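Local coordinates for ABC sugar (Ribose) transporter, periplasmic substrate-binding subunit (Rhodobacter sphaeroides, PDB 3L49), which probably binds a sugar as the periplasmic solute-binding subunit of an ABC transporter, and holds an unidentified ligand in this crystal, at residues A[116-121]-A[194-199]; A[205-210]-A[230-235]. All coordinates share one frame; numbering follows the deposited sequence.

Contact 1 (A[116-121]-A[194-199])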
ATOM      1  N   LEU A 116      12.052   0.036 -12.545  1.00 31.16           N
ATOM      2  CA  LEU A 116      13.329  -0.264 -13.187  1.00 24.99           C
ATOM      3  C   LEU A 116      13.452  -1.742 -13.527  1.00 24.59           C
ATOM      4  O   LEU A 116      13.932  -2.095 -14.610  1.00 19.80           O
ATOM      5  CB  LEU A 116      14.501   0.187 -12.313  1.00 31.83           C
ATOM      6  CG  LEU A 116      14.799   1.686 -12.288  1.00 14.20           C
ATOM      7  CD1 LEU A 116      15.551   2.038 -11.022  1.00 22.24           C
ATOM      8  CD2 LEU A 116      15.571   2.109 -13.536  1.00 19.65           C
ATOM      9  N   GLN A 117      13.001  -2.597 -12.607  1.00 22.95           N
ATOM     10  CA  GLN A 117      12.956  -4.041 -12.840  1.00 22.20           C
ATOM     11  C   GLN A 117      12.081  -4.407 -14.040  1.00 21.15           C
ATOM     12  O   GLN A 117      12.449  -5.249 -14.860  1.00 29.72           O
ATOM     13  CB  GLN A 117      12.446  -4.768 -11.599  1.00 23.95           C
ATOM     14  CG  GLN A 117      12.586  -6.262 -11.709  1.00 18.01           C
ATOM     15  CD  GLN A 117      14.033  -6.660 -11.854  1.00 34.50           C
ATOM     16  OE1 GLN A 117      14.864  -6.306 -11.017  1.00 29.39           O
ATOM     17  NE2 GLN A 117      14.353  -7.379 -12.930  1.00 31.47           N
ATOM     18  N   MET A 118      10.927  -3.757 -14.120  1.00 24.59           N
ATOM     19  CA  MET A 118       9.972  -3.942 -15.205  1.00 28.66           C
ATOM     20  C   MET A 118      10.572  -3.607 -16.580  1.00 31.04           C
ATOM     21  O   MET A 118      10.403  -4.365 -17.535  1.00 27.36           O
ATOM     22  CB  MET A 118       8.727  -3.096 -14.927  1.00 18.87           C
ATOM     23  CG  MET A 118       7.534  -3.371 -15.839  1.00 22.88           C
ATOM     24  SD  MET A 118       6.075  -2.387 -15.430  1.00 23.36           S
ATOM     25  CE  MET A 118       6.301  -2.175 -13.682  1.00 46.99           C
ATOM     26  N   VAL A 119      11.286  -2.486 -16.669  1.00 35.42           N
ATOM     27  CA  VAL A 119      11.889  -2.076 -17.939  1.00 39.40           C
ATOM     28  C   VAL A 119      13.134  -2.911 -18.288  1.00 37.58           C
ATOM     29  O   VAL A 119      13.405  -3.181 -19.465  1.00 36.28           O
ATOM     30  CB  VAL A 119      12.102  -0.523 -18.034  1.00 37.31           C
ATOM     31  CG1 VAL A 119      12.839   0.001 -16.855  1.00 38.27           C
ATOM     32  CG2 VAL A 119      12.835  -0.134 -19.298  1.00 44.70           C
ATOM     33  N   ALA A 120      13.851  -3.359 -17.258  1.00 36.29           N
ATOM     34  CA  ALA A 120      14.937  -4.324 -17.436  1.00 30.82           C
ATOM     35  C   ALA A 120      14.413  -5.644 -18.006  1.00 31.30           C
ATOM     36  O   ALA A 120      14.982  -6.169 -18.964  1.00 39.78           O
ATOM     37  CB  ALA A 120      15.690  -4.560 -16.120  1.00 21.77           C
ATOM     38  N   ASP A 121      13.329  -6.163 -17.428  1.00 30.44           N
ATOM     39  CA  ASP A 121      12.690  -7.395 -17.916  1.00 34.76           C
ATOM     40  C   ASP A 121      12.094  -7.234 -19.319  1.00 31.83           C
ATOM     41  O   ASP A 121      12.082  -8.181 -20.097  1.00 23.52           O
ATOM     42  CB  ASP A 121      11.589  -7.865 -16.962  1.00 40.24           C
ATOM     43  CG  ASP A 121      12.126  -8.405 -15.636  1.00 43.51           C
ATOM     44  OD1 ASP A 121      11.312  -8.618 -14.708  1.00 40.97           O
ATOM     45  OD2 ASP A 121      13.347  -8.618 -15.513  1.00 37.33           O
ATOM     46  N   ALA A 194       3.788  -5.902 -20.044  1.00 22.78           N
ATOM     47  CA  ALA A 194       3.886  -5.771 -18.592  1.00 23.98           C
ATOM     48  C   ALA A 194       2.584  -5.268 -18.000  1.00 20.93           C
ATOM     49  O   ALA A 194       1.812  -4.587 -18.672  1.00 30.81           O
ATOM     50  CB  ALA A 194       5.029  -4.833 -18.215  1.00 22.02           C
ATOM     51  N   ILE A 195       2.337  -5.616 -16.738  1.00 19.47           N
ATOM     52  CA  ILE A 195       1.195  -5.083 -16.001  1.00 20.07           C
ATOM     53  C   ILE A 195       1.664  -4.592 -14.631  1.00 23.88           C
ATOM     54  O   ILE A 195       2.379  -5.300 -13.916  1.00 20.25           O
ATOM     55  CB  ILE A 195       0.016  -6.108 -15.863  1.00 25.77           C
ATOM     56  CG1 ILE A 195      -0.375  -6.701 -17.220  1.00 14.01           C
ATOM     57  CG2 ILE A 195      -1.208  -5.459 -15.226  1.00 19.64           C
ATOM     58  CD1 ILE A 195      -1.577  -7.670 -17.190  1.00 12.94           C
ATOM     59  N   TRP A 196       1.256  -3.374 -14.286  1.00 20.85           N
ATOM     60  CA  TRP A 196       1.673  -2.707 -13.058  1.00 27.22           C
ATOM     61  C   TRP A 196       0.472  -2.344 -12.162  1.00 29.42           C
ATOM     62  O   TRP A 196      -0.589  -1.941 -12.655  1.00 27.92           O
ATOM     63  CB  TRP A 196       2.476  -1.435 -13.420  1.00 28.01           C
ATOM     64  CG  TRP A 196       3.000  -0.681 -12.232  1.00 28.75           C
ATOM     65  CD1 TRP A 196       4.209  -0.852 -11.626  1.00 28.40           C
ATOM     66  CD2 TRP A 196       2.321   0.341 -11.488  1.00 29.74           C
ATOM     67  NE1 TRP A 196       4.329  -0.005 -10.554  1.00 32.59           N
ATOM     68  CE2 TRP A 196       3.184   0.740 -10.445  1.00 27.24           C
ATOM     69  CE3 TRP A 196       1.069   0.956 -11.599  1.00 24.78           C
ATOM     70  CZ2 TRP A 196       2.836   1.731  -9.520  1.00 22.49           C
ATOM     71  CZ3 TRP A 196       0.720   1.937 -10.672  1.00 24.84           C
ATOM     72  CH2 TRP A 196       1.601   2.311  -9.649  1.00 21.31           C
ATOM     73  N   ALA A 197       0.660  -2.470 -10.847  1.00 22.32           N
ATOM     74  CA  ALA A 197      -0.229  -1.847  -9.848  1.00 24.00           C
ATOM     75  C   ALA A 197       0.569  -1.376  -8.629  1.00 26.57           C
ATOM     76  O   ALA A 197       1.682  -1.847  -8.392  1.00 26.26           O
ATOM     77  CB  ALA A 197      -1.342  -2.785  -9.429  1.00 26.38           C
ATOM     78  N   CYS A 198      -0.006  -0.456  -7.853  1.00 32.09           N
ATOM     79  CA  CYS A 198       0.675   0.093  -6.675  1.00 34.22           C
ATOM     80  C   CYS A 198       0.582  -0.866  -5.487  1.00 28.65           C
ATOM     81  O   CYS A 198       1.143  -0.607  -4.418  1.00 29.31           O
ATOM     82  CB  CYS A 198       0.137   1.484  -6.303  1.00 32.67           C
ATOM     83  SG  CYS A 198      -1.553   1.500  -5.616  1.00 33.36           S
ATOM     84  N   TRP A 199      -0.121  -1.977  -5.689  1.00 29.03           N
ATOM     85  CA  TRP A 199      -0.239  -3.020  -4.676  1.00 28.71           C
ATOM     86  C   TRP A 199      -0.478  -4.406  -5.276  1.00 27.02           C
ATOM     87  O   TRP A 199      -0.867  -4.531  -6.436  1.00 27.36           O
ATOM     88  CB  TRP A 199      -1.272  -2.655  -3.588  1.00 33.11           C
ATOM     89  CG  TRP A 199      -2.706  -2.552  -4.042  1.00 32.14           C
ATOM     90  CD1 TRP A 199      -3.191  -1.857  -5.109  1.00 35.92           C
ATOM     91  CD2 TRP A 199      -3.841  -3.145  -3.407  1.00 25.23           C
ATOM     92  NE1 TRP A 199      -4.549  -2.000  -5.194  1.00 27.22           N
ATOM     93  CE2 TRP A 199      -4.978  -2.780  -4.156  1.00 25.29           C
ATOM     94  CE3 TRP A 199      -4.007  -3.951  -2.277  1.00 27.04           C
ATOM     95  CZ2 TRP A 199      -6.264  -3.199  -3.817  1.00 25.95           C
ATOM     96  CZ3 TRP A 199      -5.290  -4.364  -1.936  1.00 35.50           C
ATOM     97  CH2 TRP A 199      -6.396  -3.997  -2.710  1.00 30.69           C
TER
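Ala194 meets Met118 at the start of strand 194-197: its CB lies 3.7 Å from Met118 CG and 3.9 Å from Met118 SD, so the methyl rests alongside the thioether. The CA atoms of Met118 and Ala194, 7.2 Å apart, are the nearest pair. Ile195 turns to the other side of the strand, and the next touch comes at Trp196. There Met118 CE arrives at the edge of the indole, near its plane, modelled 3.2 Å from Trp196 CD1; so tight an approach makes the methyl's exact placing doubtful. Met118 SD stands 5.5 Å from the centroid of the Trp196 five-membered ring and 69° off its normal, an oblique Met-aromatic contact. Met118 leaves the helix with CG anti to the backbone N (chi1 -170°), and a chi3 of -30°, away from any staggered position and equally uncertain, turns CE to the indole. One face of the indole has Cys198 N 3.6 Å above its plane, offset toward the rim. Val128 of the paired strand 126-131 touches both Met118 and Ala194, and Arg143, Tyr144 and Met147 of helix 138-152 pack on Trp196. Helix 107-122 thus covers one face of the sheet's parallel part, as in alpha/beta lobes of periplasmic binding proteins.

Contact 2 (A[205-210]-A[230-235])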
ATOM      1  N   GLY A 205      -4.899 -11.452  -9.420  1.00 21.17           N
ATOM      2  CA  GLY A 205      -5.893 -11.650 -10.466  1.00 22.66           C
ATOM      3  C   GLY A 205      -5.347 -11.548 -11.872  1.00 20.43           C
ATOM      4  O   GLY A 205      -5.664 -12.378 -12.726  1.00 25.39           O
ATOM      5  N   ALA A 206      -4.518 -10.536 -12.110  1.00 26.01           N
ATOM      6  CA  ALA A 206      -3.934 -10.294 -13.439  1.00 25.89           C
ATOM      7  C   ALA A 206      -3.084 -11.476 -13.895  1.00 15.64           C
ATOM      8  O   ALA A 206      -3.160 -11.891 -15.049  1.00 22.97           O
ATOM      9  CB  ALA A 206      -3.116  -9.003 -13.442  1.00 23.47           C
ATOM     10  N   THR A 207      -2.313 -12.027 -12.963  1.00 26.87           N
ATOM     11  CA  THR A 207      -1.491 -13.215 -13.193  1.00 19.29           C
ATOM     12  C   THR A 207      -2.349 -14.430 -13.537  1.00 22.19           C
ATOM     13  O   THR A 207      -2.056 -15.135 -14.511  1.00 26.71           O
ATOM     14  CB  THR A 207      -0.614 -13.513 -11.962  1.00 23.34           C
ATOM     15  OG1 THR A 207       0.051 -12.312 -11.563  1.00 30.21           O
ATOM     16  CG2 THR A 207       0.427 -14.584 -12.254  1.00 24.69           C
ATOM     17  N   GLN A 208      -3.404 -14.655 -12.743  1.00 23.02           N
ATOM     18  CA  GLN A 208      -4.352 -15.751 -12.975  1.00 16.43           C
ATOM     19  C   GLN A 208      -4.969 -15.699 -14.379  1.00 26.60           C
ATOM     20  O   GLN A 208      -5.055 -16.736 -15.057  1.00 24.62           O
ATOM     21  CB  GLN A 208      -5.442 -15.739 -11.913  1.00 22.28           C
ATOM     22  CG  GLN A 208      -5.022 -16.339 -10.565  1.00 28.38           C
ATOM     23  CD  GLN A 208      -5.983 -15.987  -9.435  1.00 31.66           C
ATOM     24  OE1 GLN A 208      -5.762 -16.360  -8.276  1.00 22.01           O
ATOM     25  NE2 GLN A 208      -7.054 -15.258  -9.765  1.00 13.87           N
ATOM     26  N   ALA A 209      -5.356 -14.490 -14.812  1.00 14.82           N
ATOM     27  CA  ALA A 209      -5.915 -14.245 -16.145  1.00 20.02           C
ATOM     28  C   ALA A 209      -4.949 -14.552 -17.288  1.00 28.47           C
ATOM     29  O   ALA A 209      -5.341 -15.174 -18.274  1.00 37.07           O
ATOM     30  CB  ALA A 209      -6.415 -12.796 -16.258  1.00 18.24           C
ATOM     31  N   LEU A 210      -3.701 -14.098 -17.158  1.00 32.20           N
ATOM     32  CA  LEU A 210      -2.657 -14.343 -18.164  1.00 28.10           C
ATOM     33  C   LEU A 210      -2.359 -15.822 -18.288  1.00 31.60           C
ATOM     34  O   LEU A 210      -2.154 -16.334 -19.392  1.00 31.18           O
ATOM     35  CB  LEU A 210      -1.356 -13.614 -17.794  1.00 30.09           C
ATOM     36  CG  LEU A 210      -1.303 -12.084 -17.846  1.00 20.68           C
ATOM     37  CD1 LEU A 210       0.030 -11.598 -17.282  1.00 15.55           C
ATOM     38  CD2 LEU A 210      -1.524 -11.553 -19.264  1.00 26.91           C
ATOM     39  N   VAL A 230       3.941 -13.490  -3.739  1.00 28.08           N
ATOM     40  CA  VAL A 230       5.318 -13.955  -3.518  1.00 26.23           C
ATOM     41  C   VAL A 230       5.538 -15.357  -4.103  1.00 30.68           C
ATOM     42  O   VAL A 230       6.470 -15.575  -4.879  1.00 32.55           O
ATOM     43  CB  VAL A 230       5.662 -13.936  -2.004  1.00 26.96           C
ATOM     44  CG1 VAL A 230       7.001 -14.602  -1.719  1.00 33.46           C
ATOM     45  CG2 VAL A 230       5.671 -12.518  -1.492  1.00 16.00           C
ATOM     46  N   GLU A 231       4.652 -16.284  -3.742  1.00 32.09           N
ATOM     47  CA  GLU A 231       4.676 -17.652  -4.241  1.00 39.76           C
ATOM     48  C   GLU A 231       4.558 -17.743  -5.770  1.00 32.00           C
ATOM     49  O   GLU A 231       5.178 -18.605  -6.393  1.00 36.07           O
ATOM     50  CB  GLU A 231       3.561 -18.452  -3.580  1.00 41.19           C
ATOM     51  CG  GLU A 231       3.887 -19.927  -3.405  1.00 63.64           C
ATOM     52  CD  GLU A 231       2.711 -20.740  -2.890  1.00 62.53           C
ATOM     53  OE1 GLU A 231       1.718 -20.143  -2.413  1.00 73.58           O
ATOM     54  OE2 GLU A 231       2.784 -21.986  -2.959  1.00 79.90           O
ATOM     55  N   MET A 232       3.761 -16.853  -6.358  1.00 32.39           N
ATOM     56  CA  MET A 232       3.638 -16.723  -7.822  1.00 29.75           C
ATOM     57  C   MET A 232       4.928 -16.217  -8.472  1.00 31.17           C
ATOM     58  O   MET A 232       5.302 -16.679  -9.550  1.00 33.78           O
ATOM     59  CB  MET A 232       2.484 -15.778  -8.178  1.00 29.91           C
ATOM     60  CG  MET A 232       1.088 -16.381  -8.119  1.00 24.92           C
ATOM     61  SD  MET A 232      -0.153 -15.076  -8.191  1.00 18.28           S
ATOM     62  CE  MET A 232      -1.591 -16.015  -8.678  1.00 32.88           C
ATOM     63  N   VAL A 233       5.593 -15.261  -7.817  1.00 30.11           N
ATOM     64  CA  VAL A 233       6.880 -14.724  -8.281  1.00 27.33           C
ATOM     65  C   VAL A 233       7.960 -15.807  -8.250  1.00 35.98           C
ATOM     66  O   VAL A 233       8.734 -15.943  -9.204  1.00 32.87           O
ATOM     67  CB  VAL A 233       7.306 -13.466  -7.462  1.00 29.38           C
ATOM     68  CG1 VAL A 233       8.802 -13.144  -7.628  1.00 13.97           C
ATOM     69  CG2 VAL A 233       6.458 -12.267  -7.862  1.00 26.58           C
ATOM     70  N   ALA A 234       7.974 -16.589  -7.169  1.00 31.94           N
ATOM     71  CA  ALA A 234       8.939 -17.678  -6.990  1.00 39.20           C
ATOM     72  C   ALA A 234       8.704 -18.865  -7.930  1.00 43.03           C
ATOM     73  O   ALA A 234       9.637 -19.612  -8.217  1.00 49.15           O
ATOM     74  CB  ALA A 234       8.954 -18.150  -5.531  1.00 32.07           C
ATOM     75  N   ASP A 235       7.466 -19.033  -8.396  1.00 40.84           N
ATOM     76  CA  ASP A 235       7.118 -20.085  -9.354  1.00 40.39           C
ATOM     77  C   ASP A 235       7.560 -19.710 -10.770  1.00 39.12           C
ATOM     78  O   ASP A 235       7.067 -18.729 -11.330  1.00 43.63           O
ATOM     79  CB  ASP A 235       5.607 -20.359  -9.318  1.00 39.56           C
ATOM     80  CG  ASP A 235       5.153 -21.359 -10.387  1.00 55.32           C
ATOM     81  OD1 ASP A 235       5.911 -22.296 -10.732  1.00 54.16           O
ATOM     82  OD2 ASP A 235       4.012 -21.214 -10.876  1.00 63.08           O
TER
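Thr207 and Met232 reach toward each other tip to tip from helices 200-212 and 227-234, and their CA atoms, 8.2 Å apart, mark the closest approach of the two segments' backbones. Both the CB and the CG2 of Thr207 lie 4.1 Å from Met232 SD, with Thr207 OG1 only slightly farther from the sulfur. The first torsion of Thr207 (chi1 -49°) puts OG1 beside the backbone N, where it can bond to the carbonyl O of Met203, one turn back on the same helix, while CG2 meets the sulfur; OG1 is also hydrogen-bonded to OG1 of Thr220 on strand 219-222. One residue on, Gln208 takes up the end of the methionine. Its CG is 3.9 Å from Met232 CE, and the two side chains cross at about a right angle, so it is the aliphatic stem of the glutamine that the methyl meets. Met232 runs extended beyond CG (chi3 161°), which lets one side chain touch two consecutive residues. Ala240 of strand 240-245 lies against both Thr207 and Met232, and Tyr176 of helix 171-185 packs on Gln208. The two helices are the consecutive connections of beta-alpha-beta crossovers that join the neighbouring parallel strands 194-197, 219-222 and 240-245. No hydrogen bond or salt bridge joins the two segments, and 128 Å² is buried between them, both sides summed. Between these segments the contact is therefore small and apolar, made through a thioether, with the threonine's polar atom satisfied elsewhere.

Both contacts turn on a methionine that reaches across from a helix, yet they differ in depth. In contact 1 all three touching residues are buried and the helix packs on the sheet. Contact 2 joins two helices and is only partly buried: Thr207 is enclosed, whereas Gln208 and Met232 keep some exposure, and no aromatic ring takes part. Strand 194-197 leads into helix 200-212, and the two contacts lie on opposite sides of that strand: Met118 meets Ala194 and Trp196 on one face, while Ile195 points to the other and meets Ala206 and Leu210. There Ile195 CD1 lies 4.2 Å from Leu210 CD1, with the contact centres about 13 Å apart.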